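Local coordinates for putative endonuclease/exonuclease/phosphatase family protein (Bacteroides vulgatus ATCC 8482, PDB 3G6S), which probably acts as a nuclease that hydrolyses phosphodiester bonds, as relatives in the DNase I-like superfamily do, at residues 92-98 and 115-121; 78-82 and 133-137; 6-10 and 168-172; 155-159 and 188-192. One frame throughout, in Å; residues are numbered along the deposited sequence.

Contact 1: residues 92-98 and 115-121; sequences DSNTFWL and VRIATWA
Asn94 and Trp120 exchange two backbone hydrogen bonds, Trp120 N to Asn94 O at 2.8 Å and Asn94 N to Trp120 O at 3.0 Å. Phe96 and Ala118 form the next hydrogen-bonded pair of this antiparallel ladder, and Leu98 N ends the row on Arg116 O. Ala118 O accepts from Phe96 N and also lies 3.2 Å from Thr95 OG1. The same hydroxyl stands 3.3 Å from Thr119 OG1, a weak alternative, and its single proton leaves the choice unsettled. The indole of Trp120 is folded back over the opposite strand by its first torsion (chi1 63°), which sets CG between the backbone N and carbonyl carbon. Ser93 CA then sits over one face, 3.9 Å from the centroid of the six-membered ring, while Asp92 OD2 meets the rim in plane, 3.2 Å from Trp120 CH2, its carboxylate turned 86° to the ring. Trp120 NE1 and Asn94 ND2 both donate to one water, which bridges the side chains. Ile117 CG2 covers the Trp97 five-membered ring, 3.4 Å from its centroid; Trp97 NE1 is satisfied by Arg69 O. Strand 88-97 is an outermost strand of its sheet in the two-sheet sandwich of the DNase I-like fold. Strand 117-125 is joined on its inner side to strand 131-138 by backbone hydrogen bonds of Thr119 with Asn136 and Ala121 with Ala134, and Ile117 O pairs with Thr137 OG1. Phe96 and Leu98 pack under helix 144-161, whereas Ser93, Thr119 and Ala121 meet Ile65 of the second sheet.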
loop_
_atom_site.group_PDB
_atom_site.type_symbol
_atom_site.label_atom_id
_atom_site.label_comp_id
_atom_site.label_asym_id
_atom_site.label_seq_id
_atom_site.Cartn_x
_atom_site.Cartn_y
_atom_site.Cartn_z
ATOM N N ASP A 92 -14.080 4.415 10.616
ATOM C CA ASP A 92 -14.824 3.949 9.469
ATOM C C ASP A 92 -13.851 3.423 8.438
ATOM O O ASP A 92 -12.681 3.796 8.431
ATOM C CB ASP A 92 -15.673 5.079 8.886
ATOM C CG ASP A 92 -16.617 4.590 7.805
ATOM O OD1 ASP A 92 -16.904 3.366 7.781
ATOM O OD2 ASP A 92 -17.086 5.426 7.002
ATOM N N SER A 93 -14.333 2.548 7.570
ATOM C CA SER A 93 -13.475 1.962 6.559
ATOM C C SER A 93 -14.309 1.308 5.481
ATOM O O SER A 93 -15.467 0.962 5.701
ATOM C CB SER A 93 -12.570 0.913 7.197
ATOM O OG SER A 93 -13.340 -0.053 7.878
ATOM N N ASN A 94 -13.717 1.128 4.312
ATOM C CA ASN A 94 -14.436 0.501 3.226
ATOM C C ASN A 94 -13.507 0.261 2.046
ATOM O O ASN A 94 -12.312 0.549 2.113
ATOM C CB ASN A 94 -15.610 1.386 2.811
ATOM C CG ASN A 94 -16.573 0.670 1.910
ATOM O OD1 ASN A 94 -17.137 -0.354 2.289
ATOM N ND2 ASN A 94 -16.763 1.191 0.702
ATOM N N THR A 95 -14.055 -0.281 0.969
ATOM C CA THR A 95 -13.270 -0.538 -0.224
ATOM C C THR A 95 -14.143 -0.297 -1.452
ATOM O O THR A 95 -15.293 -0.716 -1.480
ATOM C CB THR A 95 -12.685 -1.989 -0.195
ATOM O OG1 THR A 95 -12.119 -2.316 -1.472
ATOM C CG2 THR A 95 -13.752 -2.993 0.166
ATOM N N PHE A 96 -13.612 0.418 -2.443
ATOM C CA PHE A 96 -14.354 0.703 -3.665
ATOM C C PHE A 96 -13.576 0.221 -4.880
ATOM O O PHE A 96 -12.367 -0.008 -4.802
ATOM C CB PHE A 96 -14.649 2.203 -3.789
ATOM C CG PHE A 96 -13.427 3.073 -3.762
ATOM C CD1 PHE A 96 -12.717 3.348 -4.932
ATOM C CD2 PHE A 96 -12.970 3.600 -2.557
ATOM C CE1 PHE A 96 -11.565 4.132 -4.901
ATOM C CE2 PHE A 96 -11.823 4.382 -2.513
ATOM C CZ PHE A 96 -11.118 4.649 -3.689
ATOM N N TRP A 97 -14.269 0.071 -6.005
ATOM C CA TRP A 97 -13.646 -0.407 -7.235
ATOM C C TRP A 97 -13.155 0.701 -8.154
ATOM O O TRP A 97 -13.888 1.641 -8.462
ATOM C CB TRP A 97 -14.622 -1.336 -7.973
ATOM C CG TRP A 97 -14.601 -2.706 -7.404
ATOM C CD1 TRP A 97 -13.950 -3.799 -7.915
ATOM C CD2 TRP A 97 -15.118 -3.107 -6.132
ATOM N NE1 TRP A 97 -14.023 -4.853 -7.028
ATOM C CE2 TRP A 97 -14.738 -4.454 -5.928
ATOM C CE3 TRP A 97 -15.865 -2.455 -5.138
ATOM C CZ2 TRP A 97 -15.072 -5.162 -4.773
ATOM C CZ3 TRP A 97 -16.200 -3.157 -3.983
ATOM C CH2 TRP A 97 -15.803 -4.503 -3.813
ATOM N N LEU A 98 -11.897 0.587 -8.574
ATOM C CA LEU A 98 -11.299 1.571 -9.465
ATOM C C LEU A 98 -11.924 1.405 -10.848
ATOM O O LEU A 98 -11.394 0.705 -11.715
ATOM C CB LEU A 98 -9.772 1.383 -9.531
ATOM C CG LEU A 98 -9.003 1.456 -8.194
ATOM C CD1 LEU A 98 -7.493 1.433 -8.454
ATOM C CD2 LEU A 98 -9.375 2.733 -7.445
ATOM N N VAL A 115 -9.484 -6.537 -12.613
ATOM C CA VAL A 115 -10.266 -5.735 -11.679
ATOM C C VAL A 115 -9.327 -5.166 -10.602
ATOM O O VAL A 115 -8.443 -5.863 -10.100
ATOM C CB VAL A 115 -11.388 -6.584 -11.018
ATOM C CG1 VAL A 115 -10.798 -7.819 -10.343
ATOM C CG2 VAL A 115 -12.147 -5.741 -10.003
ATOM N N ARG A 116 -9.514 -3.897 -10.258
ATOM C CA ARG A 116 -8.667 -3.255 -9.260
ATOM C C ARG A 116 -9.482 -2.593 -8.146
ATOM O O ARG A 116 -10.644 -2.228 -8.348
ATOM C CB ARG A 116 -7.765 -2.221 -9.941
ATOM C CG ARG A 116 -6.826 -2.816 -10.990
ATOM C CD ARG A 116 -5.800 -3.753 -10.365
ATOM N NE ARG A 116 -5.155 -4.597 -11.367
ATOM C CZ ARG A 116 -4.111 -5.388 -11.135
ATOM N NH1 ARG A 116 -3.574 -5.453 -9.923
ATOM N NH2 ARG A 116 -3.601 -6.121 -12.121
ATOM N N ILE A 117 -8.880 -2.447 -6.968
ATOM C CA ILE A 117 -9.569 -1.829 -5.841
ATOM C C ILE A 117 -8.666 -0.969 -4.965
ATOM O O ILE A 117 -7.434 -0.982 -5.080
ATOM C CB ILE A 117 -10.190 -2.878 -4.897
ATOM C CG1 ILE A 117 -9.091 -3.803 -4.364
ATOM C CG2 ILE A 117 -11.292 -3.641 -5.604
ATOM C CD1 ILE A 117 -9.574 -4.824 -3.361
ATOM N N ALA A 118 -9.310 -0.229 -4.073
ATOM C CA ALA A 118 -8.624 0.618 -3.109
ATOM C C ALA A 118 -9.369 0.409 -1.792
ATOM O O ALA A 118 -10.593 0.434 -1.765
ATOM C CB ALA A 118 -8.700 2.079 -3.534
ATOM N N THR A 119 -8.639 0.153 -0.717
ATOM C CA THR A 119 -9.265 -0.023 0.588
ATOM C C THR A 119 -8.811 1.168 1.432
ATOM O O THR A 119 -7.635 1.524 1.417
ATOM C CB THR A 119 -8.844 -1.358 1.258
ATOM O OG1 THR A 119 -9.487 -2.447 0.587
ATOM C CG2 THR A 119 -9.244 -1.381 2.732
ATOM N N TRP A 120 -9.751 1.799 2.134
ATOM C CA TRP A 120 -9.443 2.961 2.963
ATOM C C TRP A 120 -9.982 2.828 4.368
ATOM O O TRP A 120 -10.832 1.985 4.644
ATOM C CB TRP A 120 -10.020 4.242 2.351
ATOM C CG TRP A 120 -11.517 4.258 2.258
ATOM C CD1 TRP A 120 -12.269 3.858 1.201
ATOM C CD2 TRP A 120 -12.445 4.662 3.286
ATOM N NE1 TRP A 120 -13.609 3.985 1.498
ATOM C CE2 TRP A 120 -13.744 4.479 2.768
ATOM C CE3 TRP A 120 -12.299 5.165 4.587
ATOM C CZ2 TRP A 120 -14.899 4.771 3.505
ATOM C CZ3 TRP A 120 -13.453 5.458 5.327
ATOM C CH2 TRP A 120 -14.737 5.260 4.775
ATOM N N ALA A 121 -9.499 3.694 5.250
ATOM C CA ALA A 121 -9.934 3.681 6.632
ATOM C C ALA A 121 -9.641 5.006 7.306
ATOM O O ALA A 121 -8.549 5.561 7.172
ATOM C CB ALA A 121 -9.250 2.560 7.381
HETATM O O HOH W 1 -16.263 3.573 -0.258
#

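Contact 2: residues 78-82 and 133-137; sequences YAPLF and MAVNT
Leu81 lays its isobutyl group alongside the root of Asn136, the two side chains sliding past each other in opposite directions. Its CD2 is 3.8 Å from Asn136 CB, while the other branch, CD1, rests 4.0 Å from Ala134 CB. The first torsion of Leu81 puts CG anti to the carbonyl carbon (chi1 -83°), facing strand 131-138, where the two methyls divide between Asn136 and Ala134. Farther along, the carboxamide of Asn136 extends past the leucine to the backbone before it. Asn136 ND2 donates to Ala79 O at 3.1 Å with a fairly straight N-H (160°). The acceptor lies close to the amide plane, but the nitrogen stands above the carbonyl plane, with a C=O...N angle of 89°, so the bond uses no in-plane lone pair. Pro80 O is equally near ND2 but badly angled for a bond. The segments belong to the two facing sheets of the DNase I-like sandwich, strand 81-84 in one and strand 131-138 in the other, and the amide spans the buried seam between them. Asn136 ND2 also donates to Met44 O, and Asn136 OD1 accepts from Thr170 OG1 and weakly from Gln45 NE2. A leucine in its place would probably leave Ala79 O and Met44 O without this donor and the Thr170 hydroxyl without its acceptor, all deep in the interior. On the far side of Pro80, the ring packs against Phe52 of helix 49-58.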
loop_
_atom_site.group_PDB
_atom_site.type_symbol
_atom_site.label_atom_id
_atom_site.label_comp_id
_atom_site.label_asym_id
_atom_site.label_seq_id
_atom_site.Cartn_x
_atom_site.Cartn_y
_atom_site.Cartn_z
ATOM N N TYR A 78 -6.605 -9.220 -2.145
ATOM C CA TYR A 78 -6.980 -8.154 -1.231
ATOM C C TYR A 78 -5.948 -7.046 -1.371
ATOM O O TYR A 78 -4.857 -7.255 -1.910
ATOM C CB TYR A 78 -6.905 -8.630 0.218
ATOM C CG TYR A 78 -7.989 -9.570 0.679
ATOM C CD1 TYR A 78 -8.775 -9.249 1.786
ATOM C CD2 TYR A 78 -8.204 -10.795 0.048
ATOM C CE1 TYR A 78 -9.744 -10.117 2.258
ATOM C CE2 TYR A 78 -9.176 -11.674 0.512
ATOM C CZ TYR A 78 -9.941 -11.322 1.619
ATOM O OH TYR A 78 -10.913 -12.164 2.090
ATOM N N ALA A 79 -6.290 -5.872 -0.859
ATOM C CA ALA A 79 -5.377 -4.721 -0.830
ATOM C C ALA A 79 -5.671 -4.169 0.565
ATOM O O ALA A 79 -6.094 -3.033 0.724
ATOM C CB ALA A 79 -5.754 -3.722 -1.909
ATOM N N PRO A 80 -5.420 -4.987 1.597
ATOM C CA PRO A 80 -5.650 -4.681 3.010
ATOM C C PRO A 80 -4.715 -3.722 3.721
ATOM O O PRO A 80 -3.615 -3.424 3.255
ATOM C CB PRO A 80 -5.612 -6.059 3.652
ATOM C CG PRO A 80 -4.450 -6.696 2.923
ATOM C CD PRO A 80 -4.631 -6.231 1.468
ATOM N N LEU A 81 -5.198 -3.249 4.865
ATOM C CA LEU A 81 -4.482 -2.345 5.744
ATOM C C LEU A 81 -4.385 -3.004 7.118
ATOM O O LEU A 81 -5.398 -3.387 7.701
ATOM C CB LEU A 81 -5.240 -1.019 5.878
ATOM C CG LEU A 81 -5.010 -0.001 4.759
ATOM C CD1 LEU A 81 -6.080 1.066 4.820
ATOM C CD2 LEU A 81 -3.613 0.602 4.886
ATOM N N PHE A 82 -3.168 -3.162 7.621
ATOM C CA PHE A 82 -2.978 -3.738 8.947
ATOM C C PHE A 82 -2.493 -2.641 9.877
ATOM O O PHE A 82 -1.652 -1.826 9.499
ATOM C CB PHE A 82 -1.980 -4.898 8.907
ATOM C CG PHE A 82 -2.564 -6.172 8.372
ATOM C CD1 PHE A 82 -2.830 -6.312 7.015
ATOM C CD2 PHE A 82 -2.896 -7.218 9.232
ATOM C CE1 PHE A 82 -3.420 -7.479 6.514
ATOM C CE2 PHE A 82 -3.491 -8.395 8.742
ATOM C CZ PHE A 82 -3.753 -8.520 7.380
HETATM N N MSE A 133 -6.430 9.656 7.531
HETATM C CA MSE A 133 -6.938 8.618 6.677
HETATM C C MSE A 133 -5.844 7.853 5.972
HETATM O O MSE A 133 -4.788 8.394 5.639
HETATM C CB MSE A 133 -7.888 9.216 5.654
HETATM C CG MSE A 133 -8.480 8.200 4.712
HETATM SE SE MSE A 133 -9.514 9.073 3.369
HETATM C CE MSE A 133 -10.807 7.680 3.078
ATOM N N ALA A 134 -6.111 6.577 5.756
ATOM C CA ALA A 134 -5.178 5.714 5.071
ATOM C C ALA A 134 -5.904 5.100 3.889
ATOM O O ALA A 134 -7.040 4.633 4.013
ATOM C CB ALA A 134 -4.688 4.621 6.005
ATOM N N VAL A 135 -5.242 5.114 2.739
ATOM C CA VAL A 135 -5.799 4.532 1.530
ATOM C C VAL A 135 -4.712 3.657 0.927
ATOM O O VAL A 135 -3.586 4.106 0.729
ATOM C CB VAL A 135 -6.233 5.616 0.509
ATOM C CG1 VAL A 135 -6.817 4.956 -0.740
ATOM C CG2 VAL A 135 -7.280 6.521 1.135
ATOM N N ASN A 136 -5.060 2.402 0.659
ATOM C CA ASN A 136 -4.137 1.427 0.097
ATOM C C ASN A 136 -4.732 0.897 -1.189
ATOM O O ASN A 136 -5.893 0.495 -1.220
ATOM C CB ASN A 136 -3.942 0.272 1.068
ATOM C CG ASN A 136 -2.890 -0.687 0.597
ATOM O OD1 ASN A 136 -1.772 -0.272 0.266
ATOM N ND2 ASN A 136 -3.223 -1.980 0.561
ATOM N N THR A 137 -3.942 0.872 -2.252
ATOM C CA THR A 137 -4.483 0.410 -3.515
ATOM C C THR A 137 -3.479 -0.366 -4.376
ATOM O O THR A 137 -2.308 -0.466 -4.021
ATOM C CB THR A 137 -5.036 1.628 -4.290
ATOM O OG1 THR A 137 -5.615 1.199 -5.525
ATOM C CG2 THR A 137 -3.927 2.624 -4.561
#

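Contact 3: residues 6-10 and 168-172; sequences WATFN and VVTGD
Asn10 ND2 is gripped by two carboxylates, donating to Asp172 OD2 at 3.0 Å and to Glu46 OE1. Strands 6-10 and 168-172 face each other across the two-sheet sandwich of the DNase I-like fold; they run the same way, 20° apart, and meet mainly through side chains. Asp172 OD2 receives the amide on its anti side, 29° out of the carboxylate plane, and the two flat groups are turned 74° to each other. Their remaining oxygens are fixed by backbone: Asn10 OD1 by Arg12 N and Asp172 OD1 by Asn174 N. With Glu46, Asp224 and His251 close by, this polar end is consistent with the active site of the family. Gly171, just before Asp172, has backbone angles at which a side chain would collide with the carbonyl oxygen of the preceding residue. In the middle, Thr8 CB and Thr170 CB touch at 3.5 Å, and Thr8 OG1 is hydrogen-bonded to Gln45 NE2. Toward the other end the contact is mainly apolar. Val168 CB lies over one face of Trp6, 3.8 Å from the centroid of the six-membered ring. Thr170 CG2, anti to its carbonyl carbon, turns to the indole, 3.5 Å from Trp6 CD1, leaving OG1 between backbone N and carbonyl carbon. Thr170 OG1, which also pairs with Asn136 OD1, accepts a hydrogen bond from a water at 2.6 Å; that water, in the indole plane, accepts from Trp6 NE1 at 3.0 Å.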
loop_
_atom_site.group_PDB
_atom_site.type_symbol
_atom_site.label_atom_id
_atom_site.label_comp_id
_atom_site.label_asym_id
_atom_site.label_seq_id
_atom_site.Cartn_x
_atom_site.Cartn_y
_atom_site.Cartn_z
ATOM N N TRP A 6 4.702 4.198 8.766
ATOM C CA TRP A 6 3.870 3.668 7.702
ATOM C C TRP A 6 4.665 2.770 6.759
ATOM O O TRP A 6 5.891 2.877 6.676
ATOM C CB TRP A 6 3.298 4.848 6.925
ATOM C CG TRP A 6 1.875 4.690 6.484
ATOM C CD1 TRP A 6 1.403 3.924 5.453
ATOM C CD2 TRP A 6 0.746 5.373 7.027
ATOM N NE1 TRP A 6 0.045 4.090 5.322
ATOM C CE2 TRP A 6 -0.389 4.964 6.289
ATOM C CE3 TRP A 6 0.575 6.275 8.085
ATOM C CZ2 TRP A 6 -1.673 5.450 6.556
ATOM C CZ3 TRP A 6 -0.698 6.758 8.351
ATOM C CH2 TRP A 6 -1.809 6.332 7.595
ATOM N N ALA A 7 3.969 1.890 6.042
ATOM C CA ALA A 7 4.639 1.008 5.090
ATOM C C ALA A 7 3.711 0.438 4.025
ATOM O O ALA A 7 2.569 0.077 4.304
ATOM C CB ALA A 7 5.331 -0.133 5.833
ATOM N N THR A 8 4.210 0.376 2.794
ATOM C CA THR A 8 3.461 -0.199 1.684
ATOM C C THR A 8 4.267 -1.414 1.240
ATOM O O THR A 8 5.489 -1.329 1.086
ATOM C CB THR A 8 3.307 0.785 0.495
ATOM O OG1 THR A 8 2.582 0.140 -0.563
ATOM C CG2 THR A 8 4.673 1.229 -0.036
ATOM N N PHE A 9 3.593 -2.541 1.030
ATOM C CA PHE A 9 4.299 -3.751 0.652
ATOM C C PHE A 9 3.481 -4.773 -0.139
ATOM O O PHE A 9 2.410 -5.209 0.289
ATOM C CB PHE A 9 4.853 -4.391 1.926
ATOM C CG PHE A 9 5.675 -5.613 1.687
ATOM C CD1 PHE A 9 6.587 -5.655 0.639
ATOM C CD2 PHE A 9 5.568 -6.711 2.533
ATOM C CE1 PHE A 9 7.385 -6.778 0.428
ATOM C CE2 PHE A 9 6.360 -7.845 2.337
ATOM C CZ PHE A 9 7.273 -7.881 1.285
ATOM N N ASN A 10 3.993 -5.140 -1.309
ATOM C CA ASN A 10 3.354 -6.136 -2.172
ATOM C C ASN A 10 3.979 -7.457 -1.719
ATOM O O ASN A 10 5.190 -7.640 -1.818
ATOM C CB ASN A 10 3.704 -5.871 -3.648
ATOM C CG ASN A 10 2.955 -6.799 -4.612
ATOM O OD1 ASN A 10 2.731 -7.978 -4.323
ATOM N ND2 ASN A 10 2.594 -6.271 -5.773
ATOM N N VAL A 168 -2.847 9.392 3.884
ATOM C CA VAL A 168 -1.688 8.755 3.297
ATOM C C VAL A 168 -2.153 7.648 2.372
ATOM O O VAL A 168 -2.973 6.799 2.743
ATOM C CB VAL A 168 -0.767 8.173 4.376
ATOM C CG1 VAL A 168 0.470 7.580 3.733
ATOM C CG2 VAL A 168 -0.396 9.271 5.367
ATOM N N VAL A 169 -1.637 7.690 1.153
ATOM C CA VAL A 169 -1.962 6.711 0.141
ATOM C C VAL A 169 -0.745 5.856 -0.143
ATOM O O VAL A 169 0.344 6.369 -0.397
ATOM C CB VAL A 169 -2.376 7.382 -1.177
ATOM C CG1 VAL A 169 -2.592 6.315 -2.252
ATOM C CG2 VAL A 169 -3.628 8.222 -0.956
ATOM N N THR A 170 -0.946 4.549 -0.095
ATOM C CA THR A 170 0.110 3.597 -0.373
ATOM C C THR A 170 -0.386 2.614 -1.413
ATOM O O THR A 170 -1.592 2.511 -1.670
ATOM C CB THR A 170 0.506 2.786 0.889
ATOM O OG1 THR A 170 -0.645 2.107 1.413
ATOM C CG2 THR A 170 1.094 3.690 1.941
ATOM N N GLY A 171 0.553 1.887 -2.006
ATOM C CA GLY A 171 0.180 0.889 -2.982
ATOM C C GLY A 171 1.185 0.641 -4.074
ATOM O O GLY A 171 2.249 1.260 -4.129
ATOM N N ASP A 172 0.833 -0.300 -4.941
ATOM C CA ASP A 172 1.650 -0.657 -6.076
ATOM C C ASP A 172 0.967 0.004 -7.256
ATOM O O ASP A 172 -0.191 -0.284 -7.560
ATOM C CB ASP A 172 1.651 -2.165 -6.280
ATOM C CG ASP A 172 2.658 -2.606 -7.310
ATOM O OD1 ASP A 172 2.769 -1.936 -8.365
ATOM O OD2 ASP A 172 3.336 -3.626 -7.063
HETATM O O HOH W 2 -1.949 3.379 3.247
#

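Contact 4: residues 155-159 and 188-192; sequences IRKIK and NEFVM
Phe190 points its ring at the helix because CG stands opposite the backbone N (chi1 -179°), and Ile155 turns CG2 to meet it, likewise opposite its own N. The methyl Ile155 CG2 comes within 3.5 Å of Phe190 CB and lies obliquely by the ring root. At the far end Ile158 CG2 reaches Phe190 CZ at 3.6 Å, the two side chains crossing at about a right angle. Lys159 completes the setting with its aliphatic part: CD is 3.3 Å from Phe190 CD2, the two side chains sliding past each other in opposite directions. Ile155 CD1 touches the carboxamide of Asn188 at 3.5 Å from CG. Within its own segment Asn188 OD1 accepts from Phe190 N at 2.8 Å and makes an Asx turn that fixes the approach of the aromatic residue. Deeper in, the selenomethionine Met192 meets Ile158 tip to tip, its CE 3.8 Å from Ile158 CD1. Thus the loop between helix 180-186 and strand 193-194 packs on one flank of helix 144-161, while Ile158 and Met192 both continue onto Val169 of the sheet beneath. An alanine at Phe190 would probably open a gap between Ile155, Ile158 and the Lys159 methylenes and weaken the hold of the loop on the helix. Adhesion here is therefore essentially hydrophobic; Lys159 NZ and Glu189 OE1, of opposite charge, are 5.6 Å apart and form no direct contact.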
loop_
_atom_site.group_PDB
_atom_site.type_symbol
_atom_site.label_atom_id
_atom_site.label_comp_id
_atom_site.label_asym_id
_atom_site.label_seq_id
_atom_site.Cartn_x
_atom_site.Cartn_y
_atom_site.Cartn_z
ATOM N N ILE A 155 -8.259 10.745 -5.129
ATOM C CA ILE A 155 -8.247 12.108 -4.619
ATOM C C ILE A 155 -9.651 12.543 -4.217
ATOM O O ILE A 155 -9.846 13.084 -3.129
ATOM C CB ILE A 155 -7.679 13.113 -5.653
ATOM C CG1 ILE A 155 -6.190 12.839 -5.884
ATOM C CG2 ILE A 155 -7.874 14.539 -5.159
ATOM C CD1 ILE A 155 -5.488 13.871 -6.748
ATOM N N ARG A 156 -10.634 12.289 -5.075
ATOM C CA ARG A 156 -12.017 12.663 -4.762
ATOM C C ARG A 156 -12.572 11.960 -3.522
ATOM O O ARG A 156 -13.439 12.501 -2.840
ATOM C CB ARG A 156 -12.935 12.373 -5.952
ATOM C CG ARG A 156 -12.600 13.159 -7.204
ATOM C CD ARG A 156 -13.816 13.242 -8.104
ATOM N NE ARG A 156 -14.298 11.925 -8.512
ATOM C CZ ARG A 156 -13.749 11.193 -9.479
ATOM N NH1 ARG A 156 -12.694 11.653 -10.142
ATOM N NH2 ARG A 156 -14.257 10.004 -9.784
ATOM N N LYS A 157 -12.073 10.758 -3.238
ATOM C CA LYS A 157 -12.529 9.998 -2.079
ATOM C C LYS A 157 -11.856 10.498 -0.805
ATOM O O LYS A 157 -12.438 10.431 0.276
ATOM C CB LYS A 157 -12.230 8.514 -2.269
ATOM C CG LYS A 157 -12.814 7.933 -3.556
ATOM C CD LYS A 157 -14.343 7.861 -3.537
ATOM C CE LYS A 157 -14.834 6.807 -2.551
ATOM N NZ LYS A 157 -16.299 6.574 -2.646
ATOM N N ILE A 158 -10.625 10.992 -0.929
ATOM C CA ILE A 158 -9.920 11.511 0.230
ATOM C C ILE A 158 -10.590 12.808 0.658
ATOM O O ILE A 158 -10.761 13.052 1.855
ATOM C CB ILE A 158 -8.435 11.796 -0.068
ATOM C CG1 ILE A 158 -7.660 10.484 -0.185
ATOM C CG2 ILE A 158 -7.841 12.656 1.037
ATOM C CD1 ILE A 158 -6.217 10.676 -0.727
ATOM N N LYS A 159 -10.979 13.637 -0.310
ATOM C CA LYS A 159 -11.631 14.902 0.019
ATOM C C LYS A 159 -13.047 14.665 0.528
ATOM O O LYS A 159 -13.569 15.448 1.319
ATOM C CB LYS A 159 -11.680 15.830 -1.199
ATOM C CG LYS A 159 -10.320 16.159 -1.782
ATOM C CD LYS A 159 -10.357 17.390 -2.672
ATOM C CE LYS A 159 -11.232 17.211 -3.893
ATOM N NZ LYS A 159 -11.165 18.435 -4.750
ATOM N N ASN A 188 -1.719 17.591 -9.138
ATOM C CA ASN A 188 -3.140 17.883 -9.063
ATOM C C ASN A 188 -3.396 19.029 -8.087
ATOM O O ASN A 188 -2.611 19.265 -7.167
ATOM C CB ASN A 188 -3.888 16.630 -8.619
ATOM C CG ASN A 188 -5.386 16.812 -8.607
ATOM O OD1 ASN A 188 -5.955 17.346 -7.656
ATOM N ND2 ASN A 188 -6.039 16.372 -9.677
ATOM N N GLU A 189 -4.493 19.745 -8.308
ATOM C CA GLU A 189 -4.886 20.865 -7.458
ATOM C C GLU A 189 -4.869 20.433 -5.984
ATOM O O GLU A 189 -4.582 21.232 -5.098
ATOM C CB GLU A 189 -6.272 21.334 -7.887
ATOM C CG GLU A 189 -6.786 22.570 -7.200
ATOM C CD GLU A 189 -8.004 23.126 -7.911
ATOM O OE1 GLU A 189 -8.983 22.366 -8.118
ATOM O OE2 GLU A 189 -7.986 24.325 -8.267
ATOM N N PHE A 190 -5.187 19.164 -5.735
ATOM C CA PHE A 190 -5.150 18.595 -4.389
ATOM C C PHE A 190 -3.736 18.014 -4.319
ATOM O O PHE A 190 -3.447 16.977 -4.925
ATOM C CB PHE A 190 -6.216 17.501 -4.249
ATOM C CG PHE A 190 -6.268 16.859 -2.887
ATOM C CD1 PHE A 190 -5.430 15.797 -2.570
ATOM C CD2 PHE A 190 -7.158 17.319 -1.918
ATOM C CE1 PHE A 190 -5.476 15.198 -1.303
ATOM C CE2 PHE A 190 -7.215 16.730 -0.642
ATOM C CZ PHE A 190 -6.378 15.671 -0.333
ATOM N N VAL A 191 -2.858 18.723 -3.610
ATOM C CA VAL A 191 -1.454 18.351 -3.468
ATOM C C VAL A 191 -1.202 17.039 -2.739
ATOM O O VAL A 191 -1.788 16.760 -1.690
ATOM C CB VAL A 191 -0.642 19.463 -2.746
ATOM C CG1 VAL A 191 0.826 19.054 -2.634
ATOM C CG2 VAL A 191 -0.758 20.777 -3.510
HETATM N N MSE A 192 -0.311 16.245 -3.322
HETATM C CA MSE A 192 0.092 14.948 -2.790
HETATM C C MSE A 192 1.588 14.854 -3.010
HETATM O O MSE A 192 2.059 14.892 -4.145
HETATM C CB MSE A 192 -0.615 13.830 -3.547
HETATM C CG MSE A 192 -2.107 13.805 -3.320
HETATM SE SE MSE A 192 -2.613 12.433 -2.061
HETATM C CE MSE A 192 -3.529 11.286 -3.310
#

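Following the chain from the N terminus, contact 3 opens at 6-10 and closes at 168-172, making the longest loop. Within it, 78-82 packs against 133-137 in contact 2, and inside that segments 92-98 and 115-121 form contact 1, so the three are nested. Contact 4 starts at 155-159, inside the loop of contact 3, and closes at 188-192 beyond it; those two cross. Contacts 2 and 3 join the two sheets, their centres about 7 Å apart, contact 1 extends one sheet to its edge, and contact 4 lies on that sheet's helical covering. Strands 117-125, 131-138 and 167-172, adjacent in the sheet, connect the first three.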